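Local coordinates for jacalin-type lectin domain-containing protein (Musa acuminata, PDB 7KMU), which probably binds mannose and mannose-containing glycans, as a mannose-specific lectin of the jacalin-related family, at residues 4-9 with 17-22; 27-32 with 99-104; 34-39 with 81-86; 41-46 with 50-55; 125-128 with 133-136. All coordinates share one frame; numbering follows the deposited sequence.

Interaction 1: 4-9 with 17-22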
# COMPACT_ATOMS: atom_id res chain seq x y z
N ALA B 4 -5.71 -3.76 -14.82
CA ALA B 4 -4.54 -3.80 -13.91
C ALA B 4 -4.85 -3.17 -12.56
O ALA B 4 -5.76 -2.33 -12.44
CB ALA B 4 -3.34 -3.10 -14.54
N ILE B 5 -4.08 -3.57 -11.54
CA ILE B 5 -4.17 -2.98 -10.21
C ILE B 5 -2.78 -2.42 -9.92
O ILE B 5 -1.79 -3.17 -9.88
CB ILE B 5 -4.64 -3.97 -9.12
CG1 ILE B 5 -6.11 -4.40 -9.38
CG2 ILE B 5 -4.47 -3.32 -7.72
CD1 ILE B 5 -6.67 -5.44 -8.47
N LYS B 6 -2.69 -1.10 -9.78
CA LYS B 6 -1.43 -0.39 -9.52
C LYS B 6 -1.54 0.38 -8.24
O LYS B 6 -2.47 1.16 -8.08
CB LYS B 6 -1.10 0.58 -10.66
CG LYS B 6 -0.71 -0.14 -11.95
CD LYS B 6 -0.61 0.82 -13.13
CE LYS B 6 0.65 1.68 -13.09
NZ LYS B 6 0.73 2.61 -14.26
N VAL B 7 -0.59 0.16 -7.31
CA VAL B 7 -0.56 0.88 -6.04
C VAL B 7 0.73 1.68 -5.95
O VAL B 7 1.79 1.20 -6.33
CB VAL B 7 -0.83 0.02 -4.79
CG1 VAL B 7 -2.24 -0.57 -4.84
CG2 VAL B 7 0.21 -1.10 -4.62
N GLY B 8 0.60 2.91 -5.51
CA GLY B 8 1.70 3.86 -5.46
C GLY B 8 1.33 5.10 -6.25
O GLY B 8 0.16 5.26 -6.63
N THR B 9 2.28 6.01 -6.51
CA THR B 9 3.67 5.86 -6.06
C THR B 9 3.87 6.40 -4.65
O THR B 9 3.05 7.15 -4.11
CB THR B 9 4.62 6.67 -6.99
OG1 THR B 9 4.23 8.05 -6.97
CG2 THR B 9 4.64 6.16 -8.43
N GLU B 17 8.79 9.72 -15.54
CA GLU B 17 7.97 8.52 -15.31
C GLU B 17 8.54 7.30 -16.02
O GLU B 17 9.04 7.40 -17.15
CB GLU B 17 6.53 8.76 -15.80
CG GLU B 17 5.77 9.78 -14.97
CD GLU B 17 4.34 10.01 -15.42
OE1 GLU B 17 3.48 9.16 -15.12
OE2 GLU B 17 4.08 11.05 -16.07
N TRP B 18 8.45 6.14 -15.36
CA TRP B 18 8.79 4.85 -15.93
C TRP B 18 7.73 3.84 -15.52
O TRP B 18 7.06 4.00 -14.49
CB TRP B 18 10.19 4.37 -15.56
CG TRP B 18 10.47 4.25 -14.09
CD1 TRP B 18 10.98 5.21 -13.28
CD2 TRP B 18 10.33 3.07 -13.28
NE1 TRP B 18 11.17 4.71 -12.02
CE2 TRP B 18 10.79 3.39 -11.99
CE3 TRP B 18 9.88 1.76 -13.53
CZ2 TRP B 18 10.78 2.47 -10.94
CZ3 TRP B 18 9.90 0.84 -12.50
CH2 TRP B 18 10.37 1.19 -11.22
N ASP B 19 7.56 2.81 -16.33
CA ASP B 19 6.53 1.81 -16.12
C ASP B 19 6.90 0.53 -16.84
O ASP B 19 6.95 0.49 -18.08
CB ASP B 19 5.17 2.36 -16.59
CG ASP B 19 3.96 1.54 -16.23
OD1 ASP B 19 4.13 0.40 -15.75
OD2 ASP B 19 2.83 2.02 -16.43
N MET B 20 7.18 -0.51 -16.07
CA MET B 20 7.57 -1.83 -16.56
C MET B 20 6.35 -2.60 -17.08
O MET B 20 6.49 -3.51 -17.91
CB MET B 20 8.14 -2.58 -15.33
CG MET B 20 8.83 -3.84 -15.60
SD MET B 20 8.84 -4.77 -14.04
CE MET B 20 7.89 -6.16 -14.57
N GLY B 21 5.17 -2.27 -16.55
CA GLY B 21 3.95 -3.01 -16.78
C GLY B 21 3.92 -4.27 -15.92
O GLY B 21 4.89 -4.60 -15.24
N PRO B 22 2.80 -5.02 -15.93
CA PRO B 22 2.74 -6.26 -15.15
C PRO B 22 3.44 -7.39 -15.92
O PRO B 22 3.43 -7.40 -17.15
CB PRO B 22 1.24 -6.53 -15.04
CG PRO B 22 0.65 -5.92 -16.26
CD PRO B 22 1.55 -4.77 -16.68
O HOH W 1 0.16 1.88 -16.92
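Asp19 OD2 is gripped twice: Lys6 NZ comes within 3.1 Å of Asp19 OD2 in a hydrogen-bonded salt bridge, and water 1 donates a second bond to that oxygen. The same water accepts from Lys6 NZ at 2.8 Å, closing a small triangle of ammonium, carboxylate oxygen and water. The two side chains reach for each other from opposite directions. Lys6 runs out from its strand and bends once, at chi3 (75°), which turns the ammonium toward the acid, while Asp19, with CG anti to its own backbone N (chi1 -170°), sends its carboxylate out to meet it. The ammonium does not lie in the carboxylate plane but meets OD2 from above, 46° out of it. With both ends near the surface and a water shared between them, solvent probably screens and weakens the charge attraction.

The other oxygen is committed elsewhere. Gly21 N donates to Asp19 OD1 over 3.0 Å, again from above the carboxylate plane, and this is an Asx turn that shapes the chain as it leaves strand 16-19. Tyr138 OH also bonds to OD1, so each carboxylate oxygen has two partners. Lys6 in addition makes a cation-pi contact with the ring of Phe125.

Strands 5-11 and 16-19 are the two outermost strands of one four-stranded antiparallel sheet of the lectin domain, and the salt bridge spans strands 132-140 and 118-128, which lie between them. Beyond Lys6 and Val7 the sheet runs on, antiparallel, into a strand of the second subunit.

Interaction 2: 27-32 with 99-104. With EDO (1,2-ethanediol), chain F.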
# COMPACT_ATOMS: atom_id res chain seq x y z
N ASP B 27 11.80 -12.57 -13.12
CA ASP B 27 12.93 -13.49 -13.09
C ASP B 27 14.02 -13.09 -12.12
O ASP B 27 14.57 -13.94 -11.41
CB ASP B 27 13.49 -13.69 -14.51
CG ASP B 27 12.41 -14.15 -15.48
OD1 ASP B 27 11.81 -15.21 -15.24
OD2 ASP B 27 12.14 -13.42 -16.45
N SER B 28 14.34 -11.79 -12.09
CA SER B 28 15.35 -11.28 -11.18
C SER B 28 15.20 -9.79 -10.99
O SER B 28 14.60 -9.09 -11.81
CB SER B 28 16.75 -11.64 -11.68
OG SER B 28 16.98 -11.11 -12.97
N VAL B 29 15.75 -9.29 -9.87
CA VAL B 29 15.75 -7.86 -9.56
C VAL B 29 17.15 -7.51 -9.08
O VAL B 29 17.72 -8.22 -8.26
CB VAL B 29 14.68 -7.48 -8.48
CG1 VAL B 29 14.84 -6.02 -8.03
CG2 VAL B 29 13.26 -7.70 -9.01
N LYS B 30 17.68 -6.36 -9.55
CA LYS B 30 18.95 -5.84 -9.07
C LYS B 30 18.69 -4.44 -8.55
O LYS B 30 18.10 -3.61 -9.25
CB LYS B 30 19.99 -5.81 -10.20
CG LYS B 30 21.37 -5.29 -9.75
CD LYS B 30 22.38 -5.30 -10.91
CE LYS B 30 22.28 -4.08 -11.81
NZ LYS B 30 23.27 -4.13 -12.91
N ILE B 31 19.12 -4.16 -7.30
CA ILE B 31 18.98 -2.83 -6.72
C ILE B 31 20.37 -2.28 -6.50
O ILE B 31 21.21 -2.99 -5.94
CB ILE B 31 18.16 -2.85 -5.39
CG1 ILE B 31 16.67 -3.17 -5.67
CG2 ILE B 31 18.32 -1.53 -4.58
CD1 ILE B 31 15.78 -3.46 -4.40
N ASN B 32 20.62 -1.04 -6.93
CA ASN B 32 21.88 -0.34 -6.66
C ASN B 32 21.59 0.68 -5.60
O ASN B 32 20.63 1.46 -5.72
CB ASN B 32 22.45 0.33 -7.90
CG ASN B 32 23.18 -0.63 -8.79
OD1 ASN B 32 22.58 -1.50 -9.42
ND2 ASN B 32 24.50 -0.50 -8.86
N ARG B 99 12.29 -15.44 1.08
CA ARG B 99 13.47 -14.67 1.45
C ARG B 99 13.20 -13.18 1.59
O ARG B 99 12.23 -12.67 1.02
CB ARG B 99 14.53 -14.82 0.33
CG ARG B 99 15.01 -16.25 0.08
CD ARG B 99 16.05 -16.31 -0.99
NE ARG B 99 15.51 -16.25 -2.35
CZ ARG B 99 16.27 -16.17 -3.44
NH1 ARG B 99 17.58 -16.05 -3.33
NH2 ARG B 99 15.71 -16.14 -4.64
N THR B 100 14.10 -12.46 2.28
CA THR B 100 14.07 -11.01 2.38
C THR B 100 15.24 -10.47 1.57
O THR B 100 16.38 -10.88 1.79
CB THR B 100 14.13 -10.53 3.83
OG1 THR B 100 12.99 -11.06 4.52
CG2 THR B 100 14.13 -9.00 3.94
N PHE B 101 14.95 -9.57 0.62
CA PHE B 101 15.94 -8.92 -0.24
C PHE B 101 16.07 -7.49 0.24
O PHE B 101 15.20 -6.64 0.01
CB PHE B 101 15.50 -9.01 -1.72
CG PHE B 101 16.42 -8.39 -2.74
CD1 PHE B 101 17.76 -8.76 -2.82
CD2 PHE B 101 15.92 -7.50 -3.69
CE1 PHE B 101 18.60 -8.21 -3.79
CE2 PHE B 101 16.76 -6.97 -4.68
CZ PHE B 101 18.10 -7.31 -4.71
N GLY B 102 17.13 -7.24 0.98
CA GLY B 102 17.36 -5.96 1.61
C GLY B 102 17.28 -6.04 3.12
O GLY B 102 17.33 -7.13 3.69
N PRO B 103 17.19 -4.90 3.81
CA PRO B 103 17.07 -3.53 3.27
C PRO B 103 18.34 -3.00 2.63
O PRO B 103 19.45 -3.34 3.03
CB PRO B 103 16.70 -2.70 4.51
CG PRO B 103 17.34 -3.46 5.66
CD PRO B 103 17.15 -4.90 5.29
N PHE B 104 18.15 -2.16 1.61
CA PHE B 104 19.24 -1.45 0.93
C PHE B 104 19.02 0.03 1.13
O PHE B 104 17.87 0.48 1.24
CB PHE B 104 19.31 -1.81 -0.55
CG PHE B 104 19.43 -3.29 -0.77
CD1 PHE B 104 20.53 -3.99 -0.26
CD2 PHE B 104 18.44 -3.99 -1.43
CE1 PHE B 104 20.62 -5.37 -0.41
CE2 PHE B 104 18.55 -5.37 -1.61
CZ PHE B 104 19.64 -6.05 -1.09
C1 EDO F . 17.82 -7.94 -12.93
O1 EDO F . 18.09 -7.57 -14.25
C2 EDO F . 19.09 -8.59 -12.35
O2 EDO F . 19.36 -9.84 -12.99
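Ile31 packs against two phenylalanines of the facing strand. Its CD1 comes to 3.7 Å from Phe101 CE2, the two side chains running antiparallel alongside each other, and its CG2 branch lies 4.0 Å from Phe104 CD2. Beside it, Val29 CG1 approaches the same corner of the ring, 4.0 Å from Phe101 CE2. No hydrogen bond crosses the contact; besides the aliphatic carbons, the backbone Val29 O lies 3.7 Å from Phe101 CZ.

The two rings meet edge to face: Phe104 CE2 sits 3.5 Å above the plane of Phe101, over its centre, while CG of Phe101 lies in the plane of the Phe104 ring at its edge. Phe101 reaches inward because its CG is anti to the backbone N (chi1 -180°). Farther out, Phe104 stacks with His63, and Ile65 packs on both Val29 and Phe101.

On the other side of strand 27-32, Ser28 OG shares a 2.7 Å hydrogen bond with O2 of an ethanediol that probably came from the crystallisation liquor. A classic beta bulge places Asp27 and Ser28 opposite Thr43.

The two strands run nearly parallel, 15° apart and 9.1 Å between axes, yet belong to two of the three four-stranded sheets that form the sides of the jacalin-type beta-prism; their inward side chains meet in its core.

Interaction 3: 34-39 with 81-86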
# COMPACT_ATOMS: atom_id res chain seq x y z
N GLY B 34 23.46 3.11 -2.10
CA GLY B 34 24.54 3.61 -1.26
C GLY B 34 23.85 4.29 -0.09
O GLY B 34 23.16 3.63 0.69
N ASP B 35 23.93 5.62 -0.04
CA ASP B 35 23.17 6.39 0.95
C ASP B 35 21.67 6.19 0.64
O ASP B 35 20.85 6.14 1.55
CB ASP B 35 23.44 7.90 0.80
CG ASP B 35 24.79 8.40 1.28
OD1 ASP B 35 25.43 7.71 2.09
OD2 ASP B 35 25.18 9.52 0.87
N ILE B 36 21.31 6.15 -0.66
CA ILE B 36 19.92 6.08 -1.10
C ILE B 36 19.75 5.01 -2.20
O ILE B 36 20.71 4.28 -2.48
CB ILE B 36 19.43 7.51 -1.54
CG1 ILE B 36 20.40 8.17 -2.56
CG2 ILE B 36 19.28 8.43 -0.32
CD1 ILE B 36 20.39 7.58 -4.01
N ILE B 37 18.55 4.92 -2.81
CA ILE B 37 18.31 3.97 -3.89
C ILE B 37 18.63 4.62 -5.24
O ILE B 37 17.89 5.48 -5.71
CB ILE B 37 16.87 3.40 -3.84
CG1 ILE B 37 16.54 2.79 -2.45
CG2 ILE B 37 16.67 2.37 -4.96
CD1 ILE B 37 17.56 1.65 -1.96
N ASP B 38 19.76 4.22 -5.83
CA ASP B 38 20.21 4.77 -7.10
C ASP B 38 19.45 4.20 -8.28
O ASP B 38 19.14 4.94 -9.23
CB ASP B 38 21.69 4.45 -7.30
CG ASP B 38 22.57 5.18 -6.31
OD1 ASP B 38 22.79 4.63 -5.21
OD2 ASP B 38 23.00 6.30 -6.63
N ALA B 39 19.18 2.90 -8.26
CA ALA B 39 18.56 2.24 -9.40
C ALA B 39 17.90 0.93 -9.06
O ALA B 39 18.23 0.27 -8.07
CB ALA B 39 19.63 2.00 -10.47
N VAL B 81 12.67 9.91 1.54
CA VAL B 81 13.63 10.73 2.27
C VAL B 81 13.99 12.02 1.59
O VAL B 81 13.79 12.18 0.38
CB VAL B 81 14.94 9.92 2.53
CG1 VAL B 81 14.64 8.53 3.09
CG2 VAL B 81 15.82 9.81 1.27
N ASP B 82 14.60 12.92 2.39
CA ASP B 82 15.14 14.17 1.87
C ASP B 82 16.63 13.90 1.65
O ASP B 82 17.33 13.50 2.59
CB ASP B 82 14.94 15.32 2.86
CG ASP B 82 15.40 16.65 2.31
OD1 ASP B 82 16.62 16.93 2.37
OD2 ASP B 82 14.55 17.41 1.80
N TYR B 83 17.11 14.05 0.40
CA TYR B 83 18.51 13.81 0.06
C TYR B 83 19.00 15.06 -0.66
O TYR B 83 18.67 15.26 -1.83
CB TYR B 83 18.64 12.58 -0.84
CG TYR B 83 20.07 12.15 -1.10
CD1 TYR B 83 20.89 11.73 -0.05
CD2 TYR B 83 20.59 12.11 -2.39
CE1 TYR B 83 22.19 11.30 -0.28
CE2 TYR B 83 21.89 11.68 -2.63
CZ TYR B 83 22.69 11.28 -1.57
OH TYR B 83 23.98 10.85 -1.79
N PHE B 84 19.73 15.93 0.08
CA PHE B 84 20.19 17.22 -0.46
C PHE B 84 19.02 18.04 -1.05
O PHE B 84 19.15 18.63 -2.13
CB PHE B 84 21.34 17.04 -1.48
CG PHE B 84 22.60 16.47 -0.89
CD1 PHE B 84 23.52 17.29 -0.24
CD2 PHE B 84 22.89 15.11 -1.00
CE1 PHE B 84 24.69 16.76 0.31
CE2 PHE B 84 24.06 14.58 -0.45
CZ PHE B 84 24.96 15.41 0.19
N GLY B 85 17.88 18.05 -0.38
CA GLY B 85 16.72 18.79 -0.89
C GLY B 85 15.82 18.05 -1.87
O GLY B 85 14.69 18.48 -2.08
N LEU B 86 16.30 16.94 -2.49
CA LEU B 86 15.45 16.11 -3.36
C LEU B 86 14.61 15.21 -2.45
O LEU B 86 15.07 14.86 -1.37
CB LEU B 86 16.29 15.18 -4.27
CG LEU B 86 17.21 15.82 -5.31
CD1 LEU B 86 18.02 14.76 -6.01
CD2 LEU B 86 16.42 16.62 -6.33
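One polar bond joins the two segments: Tyr83 OH donates to Asp35 OD2 over 3.2 Å. The phenol meets that oxygen on its anti side, 15° out of the carboxylate plane, and from the ring's standpoint OD2 lies at the edge, in plane. The two flat groups are turned 69° apart, and the CB of Asp35 rests 3.8 Å from Tyr83 CE1.

The CH-pi contact comes from Ile36, which crosses the tyrosine at about a right angle. Its CG1 stands 3.9 Å from the centroid of the Tyr83 ring, nearly straight above it. That branch is aimed at the ring by an uncommon torsion, with CG1 lodged between the backbone N and the carbonyl carbon (chi1 51°). Phe84 CD2 covers the opposite face, so the ring is clamped on both sides.

Residues 34-38 read Gly-Asp-Ile-Ile-Asp, the GxxxD pattern that in mannose-specific jacalin relatives forms a sugar-binding loop; here it probably outlines one such site, at one end of the beta-prism. Tyr83 begins the type I' turn that closes at Leu86, where Asp82 OD1 accepts from Gly85 N in an Asx motif.

Apolar packing continues through the second branch of Ile36: CG2 lies 3.7 Å from Tyr83 CD1 and, more loosely, 4.1 Å from Val81 CG2. Ile88 packs against both Ile36 and Tyr83, and Tyr107 sets its ring edge-to-face with Tyr83.

Interaction 4: 41-46 with 50-55. With EDO (1,2-ethanediol), chain F.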
# COMPACT_ATOMS: atom_id res chain seq x y z
N GLU B 41 16.70 -2.55 -11.43
CA GLU B 41 16.71 -3.21 -12.72
C GLU B 41 15.93 -4.51 -12.58
O GLU B 41 16.14 -5.25 -11.62
CB GLU B 41 18.16 -3.47 -13.15
CG GLU B 41 18.28 -4.10 -14.52
CD GLU B 41 19.71 -4.46 -14.87
OE1 GLU B 41 20.08 -5.63 -14.67
OE2 GLU B 41 20.46 -3.56 -15.30
N ILE B 42 14.98 -4.76 -13.49
CA ILE B 42 14.14 -5.96 -13.40
C ILE B 42 14.26 -6.76 -14.68
O ILE B 42 14.17 -6.20 -15.77
CB ILE B 42 12.64 -5.62 -13.12
CG1 ILE B 42 12.45 -4.64 -11.93
CG2 ILE B 42 11.81 -6.88 -12.89
CD1 ILE B 42 12.22 -3.19 -12.37
N THR B 43 14.45 -8.08 -14.53
CA THR B 43 14.41 -9.01 -15.65
C THR B 43 13.09 -9.76 -15.47
O THR B 43 12.83 -10.33 -14.40
CB THR B 43 15.62 -9.93 -15.70
OG1 THR B 43 16.78 -9.14 -15.97
CG2 THR B 43 15.50 -11.00 -16.79
N PHE B 44 12.24 -9.72 -16.49
CA PHE B 44 10.92 -10.31 -16.40
C PHE B 44 10.50 -10.94 -17.71
O PHE B 44 11.02 -10.58 -18.77
CB PHE B 44 9.90 -9.24 -15.97
CG PHE B 44 9.81 -8.08 -16.92
CD1 PHE B 44 10.66 -6.99 -16.80
CD2 PHE B 44 8.85 -8.07 -17.93
CE1 PHE B 44 10.59 -5.92 -17.70
CE2 PHE B 44 8.78 -7.00 -18.83
CZ PHE B 44 9.62 -5.92 -18.69
N THR B 45 9.50 -11.83 -17.63
CA THR B 45 8.98 -12.56 -18.78
C THR B 45 7.50 -12.29 -18.97
O THR B 45 6.72 -12.30 -18.02
CB THR B 45 9.29 -14.05 -18.62
OG1 THR B 45 10.71 -14.21 -18.53
CG2 THR B 45 8.77 -14.88 -19.81
N ARG B 46 7.11 -12.06 -20.23
CA ARG B 46 5.75 -11.73 -20.62
C ARG B 46 5.63 -12.08 -22.12
O ARG B 46 6.50 -11.70 -22.89
CB ARG B 46 5.59 -10.20 -20.38
CG ARG B 46 4.26 -9.57 -20.72
CD ARG B 46 4.16 -8.17 -20.12
NE ARG B 46 5.07 -7.17 -20.68
CZ ARG B 46 5.54 -6.12 -19.99
NH1 ARG B 46 5.25 -5.98 -18.71
NH2 ARG B 46 6.34 -5.24 -20.58
N THR B 50 11.64 -12.52 -22.61
CA THR B 50 12.31 -12.13 -21.37
C THR B 50 13.13 -10.88 -21.67
O THR B 50 13.90 -10.85 -22.64
CB THR B 50 13.19 -13.27 -20.84
OG1 THR B 50 12.40 -14.44 -20.63
CG2 THR B 50 13.90 -12.91 -19.53
N GLU B 51 12.94 -9.84 -20.86
CA GLU B 51 13.70 -8.62 -21.09
C GLU B 51 14.16 -8.01 -19.78
O GLU B 51 13.64 -8.37 -18.73
CB GLU B 51 12.93 -7.61 -21.94
CG GLU B 51 11.67 -7.05 -21.33
CD GLU B 51 10.85 -6.22 -22.30
OE1 GLU B 51 11.34 -5.16 -22.75
OE2 GLU B 51 9.71 -6.64 -22.62
N THR B 52 15.15 -7.12 -19.86
CA THR B 52 15.75 -6.43 -18.73
C THR B 52 15.54 -4.95 -18.90
O THR B 52 15.83 -4.39 -19.96
CB THR B 52 17.24 -6.79 -18.60
OG1 THR B 52 17.39 -8.21 -18.49
CG2 THR B 52 17.89 -6.15 -17.39
N GLN B 53 14.99 -4.31 -17.86
CA GLN B 53 14.80 -2.88 -17.89
C GLN B 53 15.46 -2.27 -16.67
O GLN B 53 15.23 -2.74 -15.55
CB GLN B 53 13.31 -2.52 -17.91
CG GLN B 53 12.58 -2.90 -19.20
CD GLN B 53 12.91 -2.00 -20.39
OE1 GLN B 53 13.51 -0.92 -20.27
NE2 GLN B 53 12.50 -2.43 -21.58
N HIS B 54 16.26 -1.21 -16.88
CA HIS B 54 16.98 -0.49 -15.84
C HIS B 54 16.38 0.89 -15.68
O HIS B 54 16.16 1.60 -16.67
CB HIS B 54 18.47 -0.36 -16.24
CG HIS B 54 19.35 0.27 -15.20
ND1 HIS B 54 19.40 1.65 -15.03
CD2 HIS B 54 20.22 -0.31 -14.34
CE1 HIS B 54 20.28 1.85 -14.06
NE2 HIS B 54 20.79 0.70 -13.62
N TYR B 55 16.12 1.29 -14.43
CA TYR B 55 15.57 2.58 -14.07
C TYR B 55 16.47 3.24 -13.04
O TYR B 55 16.97 2.55 -12.14
CB TYR B 55 14.13 2.41 -13.53
CG TYR B 55 13.26 1.61 -14.47
CD1 TYR B 55 12.80 2.16 -15.66
CD2 TYR B 55 12.94 0.28 -14.20
CE1 TYR B 55 12.02 1.41 -16.55
CE2 TYR B 55 12.16 -0.47 -15.08
CZ TYR B 55 11.70 0.10 -16.25
OH TYR B 55 10.91 -0.62 -17.12
C1 EDO F . 17.82 -7.94 -12.93
O1 EDO F . 18.09 -7.57 -14.25
C2 EDO F . 19.09 -8.59 -12.35
O2 EDO F . 19.36 -9.84 -12.99
O HOH W 2 7.54 -5.03 -23.04
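Phe44 and Glu51 extend in the same direction as close neighbours, the planes of ring and carboxylate only 17° apart. Both place CG between backbone N and carbonyl carbon (chi1 60° and 65°), which brings Glu51 CG to 3.5 Å from Phe44 CZ. Gln53 crosses nearby, its CG at the edge of the Phe44 ring, and its NE2 holds Glu51 OE1 at 3.2 Å. Arg46 lays one guanidinium face against Phe44 CE2; its NH2 reaches Glu51 OE2 through water 2, while NH1 bonds the carbonyls of Met20 and Pro22. Farther along, Ile42 CD1 meets the edge of Tyr55, 3.8 Å from CE2.

The backbones form an antiparallel beta hairpin at the margin of one of the prism's sheets. Ile42 pairs with Gln53 and Phe44 with Glu51, each pair by two N-H to O bonds.

On the face carrying the threonines, Thr43 OG1 and Thr52 OG1 share a hydrogen bond of 2.8 Å; the methyl CG2 of Thr52 rests 3.5 Å from Glu41 OE1, and Thr43 CG2 touches Thr50 CG2. Thr45 OG1 lies close to Thr50 OG1 and hydrogen-bonds Asp27 OD2. Glu41, extended, crosses His54 at about a right angle, with OE2 in the imidazole plane at its edge, 3.4 Å from CD2. Its other oxygen, OE1, accepts from ethanediol O1 at 2.8 Å, the diol sitting beside Thr43.

Interaction 5: 125-128 with 133-136. With EDO (1,2-ethanediol), chain E.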
# COMPACT_ATOMS: atom_id res chain seq x y z
N PHE B 125 6.47 0.43 -11.29
CA PHE B 125 6.43 1.69 -12.01
C PHE B 125 6.95 2.76 -11.06
O PHE B 125 7.12 2.48 -9.87
CB PHE B 125 5.00 2.01 -12.53
CG PHE B 125 3.97 2.24 -11.45
CD1 PHE B 125 3.39 1.17 -10.78
CD2 PHE B 125 3.55 3.53 -11.12
CE1 PHE B 125 2.42 1.38 -9.79
CE2 PHE B 125 2.59 3.74 -10.13
CZ PHE B 125 2.03 2.65 -9.47
N GLY B 126 7.21 3.96 -11.57
CA GLY B 126 7.69 5.02 -10.68
C GLY B 126 8.24 6.20 -11.43
O GLY B 126 7.82 6.46 -12.56
N ARG B 127 9.17 6.91 -10.78
CA ARG B 127 9.86 8.06 -11.35
C ARG B 127 11.35 7.87 -11.10
O ARG B 127 11.72 7.29 -10.08
CB ARG B 127 9.37 9.37 -10.71
CG ARG B 127 7.87 9.64 -10.92
CD ARG B 127 7.48 11.02 -10.43
NE ARG B 127 7.97 12.07 -11.31
CZ ARG B 127 7.25 12.64 -12.28
NH1 ARG B 127 6.00 12.26 -12.50
NH2 ARG B 127 7.77 13.61 -13.02
N ALA B 128 12.20 8.33 -12.02
CA ALA B 128 13.65 8.16 -11.85
C ALA B 128 14.40 9.18 -12.67
O ALA B 128 13.91 9.63 -13.69
CB ALA B 128 14.08 6.76 -12.28
N ASP B 133 13.32 8.31 -7.72
CA ASP B 133 12.52 9.35 -7.07
C ASP B 133 11.28 8.76 -6.43
O ASP B 133 10.85 9.23 -5.37
CB ASP B 133 12.07 10.39 -8.11
CG ASP B 133 13.24 11.15 -8.71
OD1 ASP B 133 13.94 10.57 -9.58
OD2 ASP B 133 13.47 12.30 -8.30
N ALA B 134 10.64 7.80 -7.11
CA ALA B 134 9.37 7.24 -6.65
C ALA B 134 9.18 5.83 -7.17
O ALA B 134 9.74 5.46 -8.21
CB ALA B 134 8.22 8.12 -7.12
N ILE B 135 8.38 5.04 -6.46
CA ILE B 135 8.15 3.66 -6.84
C ILE B 135 6.72 3.24 -6.52
O ILE B 135 6.09 3.79 -5.62
CB ILE B 135 9.22 2.74 -6.18
CG1 ILE B 135 9.28 1.34 -6.85
CG2 ILE B 135 9.06 2.68 -4.64
CD1 ILE B 135 10.62 0.54 -6.56
N GLY B 136 6.23 2.28 -7.29
CA GLY B 136 4.91 1.69 -7.14
C GLY B 136 4.94 0.28 -7.67
O GLY B 136 5.92 -0.13 -8.32
C1 EDO E . 16.81 12.42 -8.94
O1 EDO E . 16.55 11.23 -9.69
C2 EDO E . 16.50 13.69 -9.76
O2 EDO E . 15.12 13.81 -10.01
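Phe125 tucks its CG between the backbone N and the carbonyl carbon (chi1 64°), and this swings the ring across to the neighbouring strand, over Gly136. Asp133 instead keeps CG anti to its carbonyl carbon (chi1 -64°), which carries the carboxylate along the end of the strand pair, OD1 lying 3.3 Å from Ala128 CA.

Gly136 CA stands 3.9 Å from the centroid of the Phe125 ring, over its face but offset toward the rim, a CH-pi contact. Having no side chain, Gly136 lets the ring lie directly against the backbone. Gly126, facing Ile135, gains in the same way: its CA approaches Ala134 O to 3.2 Å as a CA-H...O contact.

The two strands form an antiparallel beta hairpin in one of the sheets of the beta-prism. Phe125 pairs with Gly136 and Arg127 with Ala134, with Gly136 N to Phe125 O the shortest of the backbone bonds at 2.7 Å. At the loop end a classic beta bulge breaks the regular pairing by setting Asp133 and Ala134 opposite the single residue Arg127, whose O takes Ala134 N and, weakly, Asp133 N.

Just there, Asp133 holds an ethanediol with both oxygens: the diol O1 donates to OD1 at 2.7 Å and the diol O2 to OD2 at 2.8 Å, while Phe131 N also bonds the molecule. That two-hydroxyl grip is consistent with a sugar site, as in mannose-specific relatives. Arg127 packs its CB 4.0 Å from Ala134 CB, then bends off so that NE reaches Gly14 O.

How the interactions relate
From the N terminus, interaction 1 closes first, a short loop between the two edge strands of the sheet that the second subunit extends. The chain then enters the wide loop of interaction 2, which brings 27-32 against 99-104 and so ties two other sheets together. Interaction 3 is nested inside that loop and joins the same two sheets at one end of the prism; interaction 4, a hairpin, is nested inside interaction 3. Interaction 5 follows all of them as a second hairpin and returns to the sheet of interaction 1, where Trp18 bonds Gly126, while Trp18 and Tyr55 stack to link interactions 1 and 4. None of the contacts cross.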